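Local structure of type II secretion system protein F (Vibrio cholerae, 3C1Q) at residues 19-24 with 94-99; 30-35 with 53-58. The protein probably helps drive the export of toxins and proteases from the periplasm as an inner membrane component of the type II secretion system, here represented by its first cytoplasmic domain. One frame throughout, in Å; residues are numbered along the deposited sequence.

Interaction 1 (19-24 with 94-99); sequences RQLATL and SVLERL. With CA (calcium ion), chain G.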
# COMPACT_ATOMS: atom_id res chain seq x y z
N ARG B 19 1.62 1.98 -5.56
CA ARG B 19 0.50 2.00 -4.61
C ARG B 19 0.77 2.95 -3.45
O ARG B 19 -0.08 3.77 -3.11
CB ARG B 19 0.18 0.60 -4.09
CG ARG B 19 -0.93 0.57 -3.02
CD ARG B 19 -2.23 1.12 -3.53
NE ARG B 19 -2.80 0.25 -4.58
CZ ARG B 19 -3.79 0.63 -5.38
NH1 ARG B 19 -4.31 1.85 -5.26
NH2 ARG B 19 -4.27 -0.20 -6.30
N GLN B 20 1.97 2.90 -2.89
CA GLN B 20 2.32 3.79 -1.79
C GLN B 20 2.26 5.25 -2.23
O GLN B 20 1.68 6.09 -1.54
CB GLN B 20 3.70 3.46 -1.23
CG GLN B 20 3.79 2.08 -0.59
CD GLN B 20 5.17 1.77 -0.07
OE1 GLN B 20 6.15 1.78 -0.84
NE2 GLN B 20 5.28 1.51 1.24
N LEU B 21 2.85 5.57 -3.38
CA LEU B 21 2.84 6.96 -3.85
C LEU B 21 1.39 7.41 -4.12
O LEU B 21 0.99 8.51 -3.75
CB LEU B 21 3.72 7.13 -5.08
CG LEU B 21 3.91 8.54 -5.60
CD1 LEU B 21 4.63 9.43 -4.54
CD2 LEU B 21 4.69 8.49 -6.93
N ALA B 22 0.58 6.55 -4.74
CA ALA B 22 -0.81 6.89 -5.00
C ALA B 22 -1.60 7.15 -3.71
O ALA B 22 -2.38 8.09 -3.63
CB ALA B 22 -1.49 5.78 -5.79
N THR B 23 -1.37 6.32 -2.71
CA THR B 23 -2.06 6.40 -1.44
C THR B 23 -1.76 7.71 -0.72
O THR B 23 -2.65 8.39 -0.18
CB THR B 23 -1.72 5.18 -0.55
OG1 THR B 23 -2.12 3.98 -1.26
CG2 THR B 23 -2.42 5.23 0.77
N LEU B 24 -0.49 8.06 -0.71
CA LEU B 24 -0.05 9.29 -0.06
C LEU B 24 -0.54 10.53 -0.81
O LEU B 24 -1.10 11.44 -0.21
CB LEU B 24 1.47 9.27 0.08
CG LEU B 24 2.02 8.18 1.01
CD1 LEU B 24 3.55 8.03 0.84
CD2 LEU B 24 1.68 8.44 2.47
N SER B 94 -5.47 11.07 -9.38
CA SER B 94 -6.26 9.99 -9.99
C SER B 94 -5.46 9.17 -11.01
O SER B 94 -5.71 7.98 -11.16
CB SER B 94 -7.54 10.53 -10.64
OG SER B 94 -7.27 11.63 -11.48
N VAL B 95 -4.54 9.81 -11.72
CA VAL B 95 -3.64 9.10 -12.63
C VAL B 95 -2.75 8.13 -11.85
O VAL B 95 -2.59 6.97 -12.25
CB VAL B 95 -2.81 10.05 -13.52
CG1 VAL B 95 -1.73 9.28 -14.30
CG2 VAL B 95 -3.73 10.80 -14.50
N LEU B 96 -2.21 8.58 -10.70
CA LEU B 96 -1.43 7.67 -9.86
C LEU B 96 -2.27 6.49 -9.39
O LEU B 96 -1.79 5.35 -9.37
CB LEU B 96 -0.78 8.41 -8.67
CG LEU B 96 0.41 9.29 -9.01
CD1 LEU B 96 0.84 10.07 -7.78
CD2 LEU B 96 1.58 8.46 -9.59
N GLU B 97 -3.51 6.75 -8.99
CA GLU B 97 -4.41 5.66 -8.58
C GLU B 97 -4.52 4.63 -9.70
O GLU B 97 -4.43 3.42 -9.47
CB GLU B 97 -5.79 6.20 -8.22
CG GLU B 97 -6.80 5.12 -7.80
CD GLU B 97 -6.31 4.28 -6.64
OE1 GLU B 97 -5.66 4.85 -5.71
OE2 GLU B 97 -6.56 3.05 -6.66
N ARG B 98 -4.76 5.11 -10.92
CA ARG B 98 -4.88 4.19 -12.07
C ARG B 98 -3.58 3.44 -12.34
O ARG B 98 -3.62 2.24 -12.67
CB ARG B 98 -5.34 4.93 -13.31
CG ARG B 98 -6.81 5.36 -13.22
CD ARG B 98 -7.44 5.51 -14.59
NE ARG B 98 -6.98 6.73 -15.25
CZ ARG B 98 -7.40 7.95 -14.93
NH1 ARG B 98 -8.28 8.15 -13.95
NH2 ARG B 98 -6.92 8.99 -15.59
N LEU B 99 -2.44 4.11 -12.17
CA LEU B 99 -1.15 3.44 -12.35
C LEU B 99 -0.94 2.37 -11.26
O LEU B 99 -0.44 1.28 -11.53
CB LEU B 99 -0.02 4.46 -12.31
CG LEU B 99 0.15 5.26 -13.59
CD1 LEU B 99 1.00 6.53 -13.33
CD2 LEU B 99 0.77 4.40 -14.72
CA CA G . -8.26 1.63 -7.17
O HOH W 1 -5.05 3.92 -3.37
O HOH W 2 -9.54 2.87 -5.48
O HOH W 3 -9.73 3.14 -8.50
O HOH W 4 -7.66 0.37 -5.24
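Polar contacts gather on one flank of this helix pair, where Arg19 reaches Glu97. The arginine chain leaves its helix with CG anti to the backbone N (chi1 177°), then bends at chi2 and chi3, so that NH1 swings back to Glu97 OE2 at 2.9 Å. The bond is nearly straight, 165° at the hydrogen, and lies in the guanidinium plane, yet it meets OE2 from above the carboxylate plane. Glu97 OE1 accepts a hydrogen bond from a water 2.6 Å away and another from Gln26, while Arg19 NH2 turns to Glu104 and Asp101.

Metal coordination uses the same carboxylate: Glu97 OE2 binds calcium at 2.3 Å, beside three waters, Asp101 of the same chain, and Glu43 of the second subunit. Ion and guanidinium together probably stabilise the ionised carboxylate.

Within this all-helical cytoplasmic domain, segments 19-24 and 94-99, on helices 11-26 and 92-121, run roughly antiparallel, their local axes 8.4 Å apart. Close packing accompanies this approach: Ala22 CB, a single methyl, lies 3.6 Å from the backbone Leu96 O and 4.0 Å from Leu96 CB. Alongside, the branched ends of Leu21 and Leu96 cross obliquely, with Leu21 CG 4.1 Å from Leu96 CD1.

Interaction 2 (30-35 with 53-58); sequences PLEECL and AVRAKV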
# COMPACT_ATOMS: atom_id res chain seq x y z
N PRO B 30 1.72 16.83 0.15
CA PRO B 30 2.57 17.35 -0.94
C PRO B 30 3.44 16.28 -1.56
O PRO B 30 3.95 15.44 -0.86
CB PRO B 30 3.41 18.41 -0.23
CG PRO B 30 2.52 18.89 0.83
CD PRO B 30 1.86 17.67 1.36
N LEU B 31 3.63 16.34 -2.87
CA LEU B 31 4.35 15.29 -3.59
C LEU B 31 5.74 15.00 -3.02
O LEU B 31 6.10 13.84 -2.86
CB LEU B 31 4.45 15.64 -5.07
CG LEU B 31 5.16 14.61 -5.94
CD1 LEU B 31 4.46 13.25 -5.84
CD2 LEU B 31 5.26 15.11 -7.41
N GLU B 32 6.51 16.05 -2.70
CA GLU B 32 7.86 15.82 -2.17
C GLU B 32 7.82 15.03 -0.87
O GLU B 32 8.70 14.19 -0.62
CB GLU B 32 8.65 17.13 -2.03
CG GLU B 32 8.15 18.09 -0.97
CD GLU B 32 8.79 17.88 0.41
OE1 GLU B 32 9.52 16.87 0.62
OE2 GLU B 32 8.57 18.74 1.29
N GLU B 33 6.81 15.30 -0.04
CA GLU B 33 6.67 14.62 1.25
C GLU B 33 6.28 13.17 1.01
O GLU B 33 6.76 12.24 1.70
CB GLU B 33 5.62 15.31 2.14
CG GLU B 33 5.98 16.71 2.70
CD GLU B 33 4.86 17.38 3.55
OE1 GLU B 33 3.98 16.69 4.16
OE2 GLU B 33 4.86 18.63 3.63
N CYS B 34 5.39 12.96 0.04
CA CYS B 34 5.03 11.59 -0.36
C CYS B 34 6.24 10.78 -0.79
O CYS B 34 6.42 9.63 -0.38
CB CYS B 34 4.01 11.60 -1.50
SG CYS B 34 2.44 12.39 -1.10
N LEU B 35 7.06 11.36 -1.66
CA LEU B 35 8.28 10.69 -2.15
C LEU B 35 9.26 10.37 -1.03
O LEU B 35 9.86 9.30 -1.02
CB LEU B 35 8.95 11.51 -3.24
CG LEU B 35 8.23 11.55 -4.59
CD1 LEU B 35 8.71 12.72 -5.45
CD2 LEU B 35 8.40 10.22 -5.36
N ALA B 53 16.53 10.48 -5.02
CA ALA B 53 17.01 11.26 -6.15
C ALA B 53 15.85 11.95 -6.87
O ALA B 53 15.92 13.12 -7.20
CB ALA B 53 17.82 10.37 -7.13
N VAL B 54 14.78 11.20 -7.11
CA VAL B 54 13.57 11.75 -7.72
C VAL B 54 12.98 12.85 -6.83
O VAL B 54 12.58 13.92 -7.34
CB VAL B 54 12.54 10.62 -8.00
CG1 VAL B 54 11.19 11.19 -8.43
CG2 VAL B 54 13.09 9.68 -9.11
N ARG B 55 12.92 12.60 -5.53
CA ARG B 55 12.44 13.62 -4.59
C ARG B 55 13.27 14.89 -4.65
O ARG B 55 12.72 15.99 -4.66
CB ARG B 55 12.43 13.11 -3.16
CG ARG B 55 11.72 14.13 -2.26
CD ARG B 55 11.91 13.94 -0.81
NE ARG B 55 11.75 15.24 -0.16
CZ ARG B 55 12.43 15.66 0.91
NH1 ARG B 55 12.22 16.89 1.38
NH2 ARG B 55 13.30 14.86 1.52
N ALA B 56 14.59 14.72 -4.66
CA ALA B 56 15.49 15.87 -4.73
C ALA B 56 15.14 16.70 -5.97
O ALA B 56 14.96 17.93 -5.88
CB ALA B 56 16.93 15.41 -4.76
N LYS B 57 14.97 16.04 -7.11
CA LYS B 57 14.67 16.76 -8.36
C LYS B 57 13.33 17.49 -8.30
O LYS B 57 13.21 18.61 -8.78
CB LYS B 57 14.74 15.81 -9.56
CG LYS B 57 16.17 15.44 -9.93
CD LYS B 57 16.25 14.70 -11.24
CE LYS B 57 16.11 15.61 -12.44
NZ LYS B 57 16.66 15.00 -13.69
N VAL B 58 12.32 16.85 -7.70
CA VAL B 58 11.00 17.47 -7.57
C VAL B 58 11.10 18.73 -6.71
O VAL B 58 10.50 19.75 -7.04
CB VAL B 58 9.99 16.47 -6.99
CG1 VAL B 58 8.74 17.19 -6.47
CG2 VAL B 58 9.64 15.41 -8.07
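Glu32 and Arg55 lie side by side and point the same way, along one flank of an antiparallel helix pair. Helices 31-40 and 45-59 are consecutive in the chain and form a helical hairpin; the local axes of the two segments come within 9.1 Å. The planes of the carboxylate and guanidinium are tilted by only 20° against each other. Arg55 leaves its helix with CG anti to the backbone N and stays extended from CG to NE, which lays CG and CD beside the carbonyl of Glu32, with Arg55 CD 3.2 Å from Glu32 O. Glu32 instead puts CG between its own N and carbonyl carbon, the crowded position (chi1 68°), and bends again at chi2, bringing the carboxylate round to the arginine. A single oxygen does the work: Glu32 OE1 sits 2.8 Å from Arg55 NH1 and 2.9 Å from Arg55 NE. Both hydrogen bonds are weak and bent, the first to 121°, so the evidence favours a salt bridge held mainly by charge. Arg36 brings a like charge close to the same guanidinium.

The apolar flank is built from side chains set crosswise. Leu35 points toward the facing helix, and its CB rests 3.8 Å from Arg55 CB, so the aliphatic root of the arginine is part of the packing. Val58 meets both leucines at about a right angle, one methyl for each: CG2 lies 3.9 Å from Leu35 CD1, whereas CG1 turns to Leu31. Leu64, on helix 64-68, touches Leu31 and Val54. The same Leu35 CD1 also approaches Val54 CG1, at 4.2 Å.

Overall arrangement
The two contacts share one apolar core, although their centres lie about 14 Å apart. Along the chain, interaction 2 is nested within the loop that interaction 1 closes, and successive helices 11-26 and 31-40 join them. Leu21, which packs in interaction 1, also turns its CD1 to interaction 2, 3.9 Å from Leu35 CD2 and 4.0 Å from Leu31 CD1. Leu24 CB adds a contact with Cys34 SG at 3.5 Å. Their settings differ: interaction 1 contributes Glu97 to a calcium site completed by the second subunit, whereas no other chain of the assembly touches interaction 2, which lies away from the metal sites.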